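Local structure of DUF3829 family protein (Bacteroides vulgatus, 4YJW) at residues E129-L132 against L133-A136; L32-E35 against N36-K39; L85-N88 against Y89-F93. The protein is of unknown function; it is an all-alpha member of a family without assigned activity, probably made with a lipoprotein-type signal peptide. All blocks are in the same frame, centred on the assembly; numbering follows the deposited sequence. Where two conformers were deposited one is given.

Contact 1 (E129-L132 against L133-A136); sequences EELL and LSIA
The flat groups here are two carboxylates, those of Glu129 and Glu130, and each rests one oxygen against the side chain of Leu133. Glu130 OE1 lies 3.4 Å from Leu133 CD1, whereas OE2 of Glu129 approaches the branch point, with 3.9 Å to Leu133 CG. Both acid chains run at a slant to the leucine. Glu130 starts with CG beside its backbone N (chi1 -67°) and folds again at chi2, a double bend that draws its carboxylate back to Leu133 even though CB sets out the other way. The same OE1 is hydrogen-bonded to Asn102 ND2 of helix 79-111, which supplies a polar partner to this buried acid. The residues form two turns in the N-terminal half of the long helix 121-159 of this all-alpha fold, and the i to i+4 ladder runs through them: Leu133 N to Glu129 O is 2.9 Å. At Leu131 O the ladder is shared. Ser134 OG, lying between its own backbone N and carbonyl carbon (chi1 71°), donates a hydrogen bond to this oxygen at 2.7 Å, and Ile135 N gives it a second, weak bond of 3.3 Å. The buried serine hydroxyl is thereby satisfied within its own helix, while the residue packs against Ile38 and Leu42 of helix 35-44.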
ATOM      1  N   GLU A 129      -7.124   8.860 -11.631  1.00 16.87           N
ATOM      2  CA  GLU A 129      -6.767   7.531 -11.125  1.00 17.68           C
ATOM      3  C   GLU A 129      -5.876   7.640  -9.901  1.00 19.14           C
ATOM      4  O   GLU A 129      -6.086   6.903  -8.936  1.00 19.16           O
ATOM      5  CB  GLU A 129      -6.088   6.715 -12.220  1.00 20.17           C
ATOM      6  CG  GLU A 129      -5.824   5.255 -11.851  1.00 36.16           C
ATOM      7  CD  GLU A 129      -6.999   4.323 -11.592  1.00 62.66           C
ATOM      8  OE1 GLU A 129      -8.102   4.559 -12.139  1.00 55.90           O
ATOM      9  OE2 GLU A 129      -6.794   3.323 -10.865  1.00 54.59           O
ATOM     10  N   GLU A 130      -4.920   8.584  -9.913  1.00 15.03           N
ATOM     11  CA  GLU A 130      -4.017   8.789  -8.762  1.00 13.57           C
ATOM     12  C   GLU A 130      -4.803   9.226  -7.530  1.00 17.67           C
ATOM     13  O   GLU A 130      -4.472   8.802  -6.420  1.00 17.65           O
ATOM     14  CB  GLU A 130      -2.917   9.814  -9.096  1.00 13.26           C
ATOM     15  CG  GLU A 130      -1.943   9.311 -10.145  1.00 13.07           C
ATOM     16  CD  GLU A 130      -1.058   8.192  -9.646  1.00 19.35           C
ATOM     17  OE1 GLU A 130      -1.518   7.029  -9.668  1.00 15.93           O
ATOM     18  OE2 GLU A 130       0.108   8.469  -9.290  1.00 14.08           O
ATOM     19  N   LEU A 131      -5.848  10.066  -7.709  1.00 14.29           N
ATOM     20  CA  LEU A 131      -6.660  10.508  -6.564  0.50 15.07           C
ATOM     21  C   LEU A 131      -7.384   9.296  -5.955  1.00 19.55           C
ATOM     22  O   LEU A 131      -7.369   9.108  -4.734  1.00 18.33           O
ATOM     23  CB  LEU A 131      -7.658  11.633  -6.955  0.50 15.51           C
ATOM     24  CG  LEU A 131      -8.562  12.169  -5.808  0.50 20.15           C
ATOM     25  CD1 LEU A 131      -7.751  12.871  -4.715  0.50 18.84           C
ATOM     26  CD2 LEU A 131      -9.674  13.061  -6.334  0.50 23.56           C
ATOM     27  N   LEU A 132      -7.971   8.457  -6.798  1.00 17.48           N
ATOM     28  CA  LEU A 132      -8.674   7.261  -6.331  1.00 17.63           C
ATOM     29  C   LEU A 132      -7.717   6.296  -5.620  1.00 20.73           C
ATOM     30  O   LEU A 132      -8.046   5.798  -4.540  1.00 19.86           O
ATOM     31  CB  LEU A 132      -9.330   6.569  -7.517  1.00 18.84           C
ATOM     32  CG  LEU A 132     -10.572   7.264  -8.092  1.00 25.35           C
ATOM     33  CD1 LEU A 132     -11.115   6.484  -9.268  1.00 26.75           C
ATOM     34  CD2 LEU A 132     -11.667   7.451  -7.016  1.00 27.58           C
ATOM     35  N   LEU A 133      -6.516   6.078  -6.199  1.00 17.14           N
ATOM     36  CA  LEU A 133      -5.491   5.200  -5.615  1.00 16.32           C
ATOM     37  C   LEU A 133      -5.020   5.711  -4.266  1.00 20.79           C
ATOM     38  O   LEU A 133      -4.828   4.901  -3.350  1.00 19.30           O
ATOM     39  CB  LEU A 133      -4.278   5.040  -6.565  1.00 15.35           C
ATOM     40  CG  LEU A 133      -4.508   4.125  -7.784  1.00 19.41           C
ATOM     41  CD1 LEU A 133      -3.401   4.318  -8.815  1.00 18.97           C
ATOM     42  CD2 LEU A 133      -4.608   2.630  -7.364  1.00 22.73           C
ATOM     43  N   SER A 134      -4.850   7.042  -4.121  1.00 17.37           N
ATOM     44  CA  SER A 134      -4.370   7.625  -2.856  1.00 17.99           C
ATOM     45  C   SER A 134      -5.341   7.348  -1.699  1.00 22.79           C
ATOM     46  O   SER A 134      -4.902   7.070  -0.582  1.00 23.16           O
ATOM     47  CB  SER A 134      -4.144   9.125  -2.998  1.00 21.74           C
ATOM     48  OG  SER A 134      -5.348   9.867  -3.111  1.00 25.22           O
ATOM     49  N   ILE A 135      -6.650   7.423  -1.967  1.00 19.88           N
ATOM     50  CA  ILE A 135      -7.692   7.127  -0.964  1.00 20.17           C
ATOM     51  C   ILE A 135      -7.643   5.628  -0.625  1.00 25.82           C
ATOM     52  O   ILE A 135      -7.645   5.264   0.558  1.00 24.72           O
ATOM     53  CB  ILE A 135      -9.099   7.566  -1.477  1.00 23.77           C
ATOM     54  CG1 ILE A 135      -9.137   9.088  -1.705  1.00 23.44           C
ATOM     55  CG2 ILE A 135     -10.220   7.114  -0.504  1.00 26.38           C
ATOM     56  CD1 ILE A 135     -10.253   9.581  -2.649  1.00 29.45           C
ATOM     57  N   ALA A 136      -7.569   4.767  -1.667  1.00 22.87           N
ATOM     58  CA  ALA A 136      -7.555   3.309  -1.533  1.00 23.01           C
ATOM     59  C   ALA A 136      -6.334   2.797  -0.754  1.00 26.18           C
ATOM     60  O   ALA A 136      -6.486   1.872   0.041  1.00 25.63           O
ATOM     61  CB  ALA A 136      -7.613   2.654  -2.907  1.00 23.82           C
TER

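Contact 2 (L32-E35 against N36-K39); sequences LVNE and NEIK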
ATOM      1  N   LEU A  32       5.513   1.133   3.461  1.00 19.25           N
ATOM      2  CA  LEU A  32       4.867   1.003   2.161  0.60 18.97           C
ATOM      3  C   LEU A  32       3.912   2.166   1.867  1.00 21.87           C
ATOM      4  O   LEU A  32       3.893   2.651   0.739  1.00 22.03           O
ATOM      5  CB  LEU A  32       4.111  -0.329   2.105  0.60 19.74           C
ATOM      6  CG  LEU A  32       3.631  -0.796   0.756  0.60 24.54           C
ATOM      7  CD1 LEU A  32       4.757  -1.412  -0.042  0.60 25.37           C
ATOM      8  CD2 LEU A  32       2.489  -1.776   0.917  0.60 26.33           C
ATOM      9  N   VAL A  33       3.115   2.581   2.862  1.00 16.52           N
ATOM     10  CA  VAL A  33       2.124   3.644   2.709  1.00 15.44           C
ATOM     11  C   VAL A  33       2.624   4.872   3.465  1.00 19.27           C
ATOM     12  O   VAL A  33       2.442   5.021   4.685  1.00 19.50           O
ATOM     13  CB  VAL A  33       0.700   3.189   3.142  1.00 19.60           C
ATOM     14  CG1 VAL A  33      -0.339   4.295   2.914  1.00 20.04           C
ATOM     15  CG2 VAL A  33       0.284   1.916   2.405  1.00 18.99           C
ATOM     16  N   ASN A  34       3.284   5.729   2.717  1.00 15.85           N
ATOM     17  CA  ASN A  34       3.871   6.968   3.213  1.00 15.77           C
ATOM     18  C   ASN A  34       2.912   8.085   2.854  1.00 18.73           C
ATOM     19  O   ASN A  34       2.958   8.607   1.740  1.00 16.82           O
ATOM     20  CB  ASN A  34       5.260   7.156   2.573  1.00 15.87           C
ATOM     21  CG  ASN A  34       6.000   8.363   3.078  1.00 23.37           C
ATOM     22  OD1 ASN A  34       5.411   9.324   3.585  1.00 18.82           O
ATOM     23  ND2 ASN A  34       7.307   8.374   2.857  1.00 20.46           N
ATOM     24  N   GLU A  35       2.009   8.419   3.783  1.00 14.74           N
ATOM     25  CA  GLU A  35       0.925   9.378   3.548  1.00 14.03           C
ATOM     26  C   GLU A  35       1.438  10.727   3.067  1.00 16.21           C
ATOM     27  O   GLU A  35       0.838  11.300   2.155  1.00 15.66           O
ATOM     28  CB  GLU A  35       0.047   9.550   4.802  1.00 16.39           C
ATOM     29  CG  GLU A  35      -0.579   8.238   5.278  1.00 25.20           C
ATOM     30  CD  GLU A  35       0.256   7.246   6.089  1.00 40.82           C
ATOM     31  OE1 GLU A  35       1.427   7.545   6.436  1.00 23.89           O
ATOM     32  OE2 GLU A  35      -0.289   6.162   6.406  1.00 25.26           O
ATOM     33  N   ASN A  36       2.529  11.239   3.661  1.00 13.49           N
ATOM     34  CA  ASN A  36       3.040  12.555   3.249  1.00 14.35           C
ATOM     35  C   ASN A  36       3.657  12.499   1.862  1.00 15.73           C
ATOM     36  O   ASN A  36       3.483  13.455   1.085  1.00 15.36           O
ATOM     37  CB  ASN A  36       4.003  13.110   4.281  1.00 18.10           C
ATOM     38  CG  ASN A  36       3.264  13.581   5.510  1.00 28.85           C
ATOM     39  OD1 ASN A  36       2.088  13.982   5.453  1.00 28.96           O
ATOM     40  ND2 ASN A  36       3.927  13.553   6.632  1.00 25.17           N
ATOM     41  N   GLU A  37       4.292  11.370   1.492  1.00 14.49           N
ATOM     42  CA  GLU A  37       4.842  11.224   0.137  1.00 13.04           C
ATOM     43  C   GLU A  37       3.707  11.130  -0.875  1.00 14.61           C
ATOM     44  O   GLU A  37       3.796  11.725  -1.948  1.00 12.17           O
ATOM     45  CB  GLU A  37       5.750   9.992   0.014  1.00 14.19           C
ATOM     46  CG  GLU A  37       6.370   9.869  -1.373  1.00 15.08           C
ATOM     47  CD  GLU A  37       7.520   8.886  -1.385  1.00 23.64           C
ATOM     48  OE1 GLU A  37       7.254   7.666  -1.374  1.00 16.99           O
ATOM     49  OE2 GLU A  37       8.680   9.335  -1.288  1.00 20.69           O
ATOM     50  N   ILE A  38       2.629  10.395  -0.521  1.00 10.72           N
ATOM     51  CA  ILE A  38       1.449  10.261  -1.400  1.00 10.44           C
ATOM     52  C   ILE A  38       0.869  11.660  -1.666  1.00 13.70           C
ATOM     53  O   ILE A  38       0.588  12.011  -2.828  1.00 12.55           O
ATOM     54  CB  ILE A  38       0.421   9.287  -0.757  1.00 13.20           C
ATOM     55  CG1 ILE A  38       0.992   7.840  -0.792  1.00 13.02           C
ATOM     56  CG2 ILE A  38      -0.935   9.352  -1.490  1.00 13.13           C
ATOM     57  CD1 ILE A  38       0.350   6.865   0.208  1.00 17.76           C
ATOM     58  N   LYS A  39       0.666  12.456  -0.597  1.00 12.98           N
ATOM     59  CA  LYS A  39       0.182  13.833  -0.752  1.00 12.38           C
ATOM     60  C   LYS A  39       1.116  14.670  -1.627  1.00 15.80           C
ATOM     61  O   LYS A  39       0.623  15.506  -2.408  1.00 13.36           O
ATOM     62  CB  LYS A  39       0.035  14.526   0.622  1.00 16.67           C
ATOM     63  CG  LYS A  39      -1.113  14.009   1.472  1.00 26.90           C
ATOM     64  CD  LYS A  39      -1.093  14.777   2.807  1.00 35.25           C
ATOM     65  CE  LYS A  39      -1.681  14.031   3.969  1.00 52.56           C
ATOM     66  NZ  LYS A  39      -1.433  14.753   5.251  1.00 63.50           N
TER
HETATM   67  O   HOH W   1       3.710  10.211   6.202  1.00 25.23           O
HETATM   68  O   HOH W   2       8.695   6.600   0.658  1.00 30.19           O
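Asn34 turns its amide over the first turn of the helix that follows, and OD1 accepts from Glu37 N at 3.1 Å. Its CG stands anti to the backbone N (chi1 -176°), which carries the amide up against Glu37 CB, 3.5 Å from Asn34 CG. The N-H arrives from above the amide plane, 65° out of it, away from the lone-pair directions. This is an N-cap: helix 10-32 ends at Leu32, Val33 leaves helical geometry, and Asn34 opens helix 35-44. One water bridges Asn34 OD1 and Asn36 N. A second accepts from Asn34 ND2 and donates to Glu37 OE1, tying cap and acid together. With CG anti to N and the chain extended beyond it, Glu37 crosses the asparagine at about a right angle, yet its carboxylate plane is only 26° from that of the amide; OE1 is also hydrogen-bonded to Tyr100 OH of helix 79-111. Ile38 N donates to Asn34 O at 2.9 Å. Ile38 has CG1 beside its own backbone N, and this branch lies 3.3 Å from Asn34 O, with CD1 reaching Val33 CG1 at 3.8 Å. Glu35, bent at chi2, gives its OE2 to a salt bridge with Lys141 of helix 121-159.

Contact 3 (L85-N88 against Y89-F93); sequences LKEN and YGRLF
Glu87 and Arg91 are brought together by complementary torsions: CG of Glu87 is anti to its own N (chi1 -168°), and CG of Arg91 lies anti to the carbonyl carbon (chi1 -68°), with Glu87 extended beyond CG and Arg91 extended as far as NE. This is an i to i+4 salt bridge on the exposed side of helix 79-111, one of the long helices of an all-alpha fold. The two side chains lie next to each other and point the same way. A single carboxylate oxygen does the work, Glu87 OE2, at 3.1 Å from Arg91 NE and 3.3 Å from Arg91 NH2. Both hydrogen bonds are weak, and the carboxylate and guanidinium planes are 58° apart; the attraction is then probably more electrostatic than directional. Glu87 CG lies in the guanidinium plane, at its edge, 3.5 Å from Arg91 NE. Arg91 also packs on Tyr140 of helix 121-159, a residue it shares with Asn88, whose ND2 bonds to Asn84 O one turn back.

On the buried side, the Tyr89 ring packs on Tyr21 of helix 10-32 and Val70 of helix 64-71, and its hydroxyl is hydrogen-bonded to Ser25 OG. Leu85 O accepts from Tyr89 N at 3.0 Å and also lies near the plane of the tyrosine ring, at its edge, with Tyr89 CD2 3.6 Å away. Asn88 O serves the next turn: it takes the N-H of Leu92 at 2.9 Å and has Leu92 CB 3.2 Å from it.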
ATOM      1  N   LEU A  85      -7.314 -10.726   4.674  1.00 21.00           N
ATOM      2  CA  LEU A  85      -5.932 -10.214   4.752  1.00 19.93           C
ATOM      3  C   LEU A  85      -5.216 -10.384   3.407  1.00 23.07           C
ATOM      4  O   LEU A  85      -4.573  -9.449   2.926  1.00 19.86           O
ATOM      5  CB  LEU A  85      -5.134 -10.919   5.868  1.00 19.88           C
ATOM      6  CG  LEU A  85      -5.506 -10.543   7.313  1.00 23.65           C
ATOM      7  CD1 LEU A  85      -5.002 -11.610   8.289  1.00 23.17           C
ATOM      8  CD2 LEU A  85      -4.955  -9.154   7.688  1.00 22.47           C
ATOM      9  N   LYS A  86      -5.363 -11.556   2.779  1.00 22.08           N
ATOM     10  CA  LYS A  86      -4.721 -11.843   1.488  1.00 22.69           C
ATOM     11  C   LYS A  86      -5.225 -10.878   0.401  1.00 27.48           C
ATOM     12  O   LYS A  86      -4.416 -10.336  -0.354  1.00 26.34           O
ATOM     13  CB  LYS A  86      -5.001 -13.301   1.077  1.00 27.98           C
ATOM     14  CG  LYS A  86      -4.046 -13.878   0.047  1.00 42.84           C
ATOM     15  CD  LYS A  86      -4.424 -15.334  -0.270  1.00 54.50           C
ATOM     16  CE  LYS A  86      -3.420 -16.040  -1.152  1.00 66.53           C
ATOM     17  NZ  LYS A  86      -3.373 -15.481  -2.530  1.00 78.09           N
ATOM     18  N   GLU A  87      -6.548 -10.642   0.352  1.00 26.45           N
ATOM     19  CA  GLU A  87      -7.170  -9.745  -0.628  1.00 26.91           C
ATOM     20  C   GLU A  87      -6.697  -8.299  -0.445  1.00 28.18           C
ATOM     21  O   GLU A  87      -6.275  -7.668  -1.417  1.00 27.53           O
ATOM     22  CB  GLU A  87      -8.703  -9.816  -0.518  1.00 30.10           C
ATOM     23  CG  GLU A  87      -9.444  -9.161  -1.675  1.00 43.16           C
ATOM     24  CD  GLU A  87     -10.935  -8.976  -1.461  1.00 74.25           C
ATOM     25  OE1 GLU A  87     -11.545  -9.765  -0.702  1.00 61.47           O
ATOM     26  OE2 GLU A  87     -11.500  -8.039  -2.072  1.00 79.85           O
ATOM     27  N   ASN A  88      -6.765  -7.775   0.783  1.00 23.54           N
ATOM     28  CA  ASN A  88      -6.376  -6.383   1.053  1.00 22.78           C
ATOM     29  C   ASN A  88      -4.890  -6.124   0.786  1.00 25.91           C
ATOM     30  O   ASN A  88      -4.554  -5.074   0.225  1.00 24.98           O
ATOM     31  CB  ASN A  88      -6.772  -5.972   2.466  1.00 24.38           C
ATOM     32  CG  ASN A  88      -8.237  -5.622   2.528  1.00 34.96           C
ATOM     33  OD1 ASN A  88      -8.643  -4.521   2.146  1.00 32.03           O
ATOM     34  ND2 ASN A  88      -9.080  -6.552   2.988  1.00 27.39           N
ATOM     35  N   TYR A  89      -3.999  -7.082   1.125  1.00 20.90           N
ATOM     36  CA  TYR A  89      -2.575  -6.923   0.844  1.00 19.95           C
ATOM     37  C   TYR A  89      -2.301  -6.996  -0.664  1.00 23.79           C
ATOM     38  O   TYR A  89      -1.523  -6.195  -1.171  1.00 21.09           O
ATOM     39  CB  TYR A  89      -1.740  -7.972   1.597  1.00 19.86           C
ATOM     40  CG  TYR A  89      -1.185  -7.474   2.913  1.00 18.18           C
ATOM     41  CD1 TYR A  89      -0.294  -6.407   2.956  1.00 17.94           C
ATOM     42  CD2 TYR A  89      -1.495  -8.116   4.112  1.00 19.29           C
ATOM     43  CE1 TYR A  89       0.252  -5.967   4.162  1.00 17.68           C
ATOM     44  CE2 TYR A  89      -0.951  -7.685   5.330  1.00 18.18           C
ATOM     45  CZ  TYR A  89      -0.062  -6.622   5.342  1.00 19.26           C
ATOM     46  OH  TYR A  89       0.528  -6.208   6.508  1.00 17.33           O
ATOM     47  N   GLY A  90      -2.964  -7.927  -1.363  1.00 23.22           N
ATOM     48  CA  GLY A  90      -2.822  -8.066  -2.815  1.00 23.77           C
ATOM     49  C   GLY A  90      -3.192  -6.780  -3.539  1.00 26.65           C
ATOM     50  O   GLY A  90      -2.425  -6.290  -4.379  1.00 26.70           O
ATOM     51  N   ARG A  91      -4.325  -6.183  -3.148  1.00 22.40           N
ATOM     52  CA  ARG A  91      -4.813  -4.925  -3.704  1.00 22.51           C
ATOM     53  C   ARG A  91      -3.896  -3.778  -3.320  1.00 26.04           C
ATOM     54  O   ARG A  91      -3.618  -2.924  -4.162  1.00 24.09           O
ATOM     55  CB  ARG A  91      -6.242  -4.624  -3.238  1.00 22.54           C
ATOM     56  CG  ARG A  91      -7.263  -5.600  -3.818  1.00 30.20           C
ATOM     57  CD  ARG A  91      -8.657  -5.351  -3.284  1.00 43.37           C
ATOM     58  NE  ARG A  91      -9.607  -6.356  -3.772  1.00 62.02           N
ATOM     59  CZ  ARG A  91     -10.314  -6.247  -4.895  1.00 81.29           C
ATOM     60  NH1 ARG A  91     -10.191  -5.171  -5.665  1.00 75.61           N
ATOM     61  NH2 ARG A  91     -11.143  -7.215  -5.259  1.00 63.32           N
ATOM     62  N   LEU A  92      -3.381  -3.789  -2.073  1.00 22.09           N
ATOM     63  CA  LEU A  92      -2.456  -2.744  -1.611  1.00 20.88           C
ATOM     64  C   LEU A  92      -1.133  -2.775  -2.405  1.00 24.13           C
ATOM     65  O   LEU A  92      -0.688  -1.708  -2.857  1.00 22.54           O
ATOM     66  CB  LEU A  92      -2.205  -2.864  -0.099  1.00 20.97           C
ATOM     67  CG  LEU A  92      -1.307  -1.792   0.536  1.00 24.65           C
ATOM     68  CD1 LEU A  92      -1.914  -0.390   0.399  1.00 23.40           C
ATOM     69  CD2 LEU A  92      -1.118  -2.078   1.993  1.00 26.84           C
ATOM     70  N   PHE A  93      -0.524  -3.964  -2.614  1.00 21.07           N
ATOM     71  CA  PHE A  93       0.719  -4.070  -3.394  1.00 21.32           C
ATOM     72  C   PHE A  93       0.520  -3.634  -4.860  1.00 25.26           C
ATOM     73  O   PHE A  93       1.389  -2.942  -5.406  1.00 23.85           O
ATOM     74  CB  PHE A  93       1.314  -5.473  -3.332  1.00 23.72           C
ATOM     75  CG  PHE A  93       1.813  -5.800  -1.947  1.00 25.33           C
ATOM     76  CD1 PHE A  93       2.641  -4.924  -1.263  1.00 26.96           C
ATOM     77  CD2 PHE A  93       1.500  -7.016  -1.347  1.00 30.31           C
ATOM     78  CE1 PHE A  93       3.103  -5.234   0.022  1.00 28.68           C
ATOM     79  CE2 PHE A  93       1.953  -7.314  -0.056  1.00 32.06           C
ATOM     80  CZ  PHE A  93       2.725  -6.409   0.630  1.00 28.09           C
TER

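Overall arrangement
From the N terminus, contact 2 comes first, at the two-residue break (Val33, Asn34) between helix 10-32 and helix 35-44; contact 3 follows on helix 79-111 and contact 1 on helix 121-159. Each is local and they stand in series, with none nested or crossed and no long loop closed. The fold brings them together. Leu32 and Val33 of contact 2 pack on Phe93 and Leu92 of contact 3, with Val33 CG2 3.8 Å from Leu92 CD1. Ile38 of contact 2 meets Ser134 of contact 1. Contacts 1 and 3 do not touch. The junction of helices 10-32 and 35-44 thus packs on both helix 79-111, through Leu32 and Val33, and helix 121-159, through Ile38.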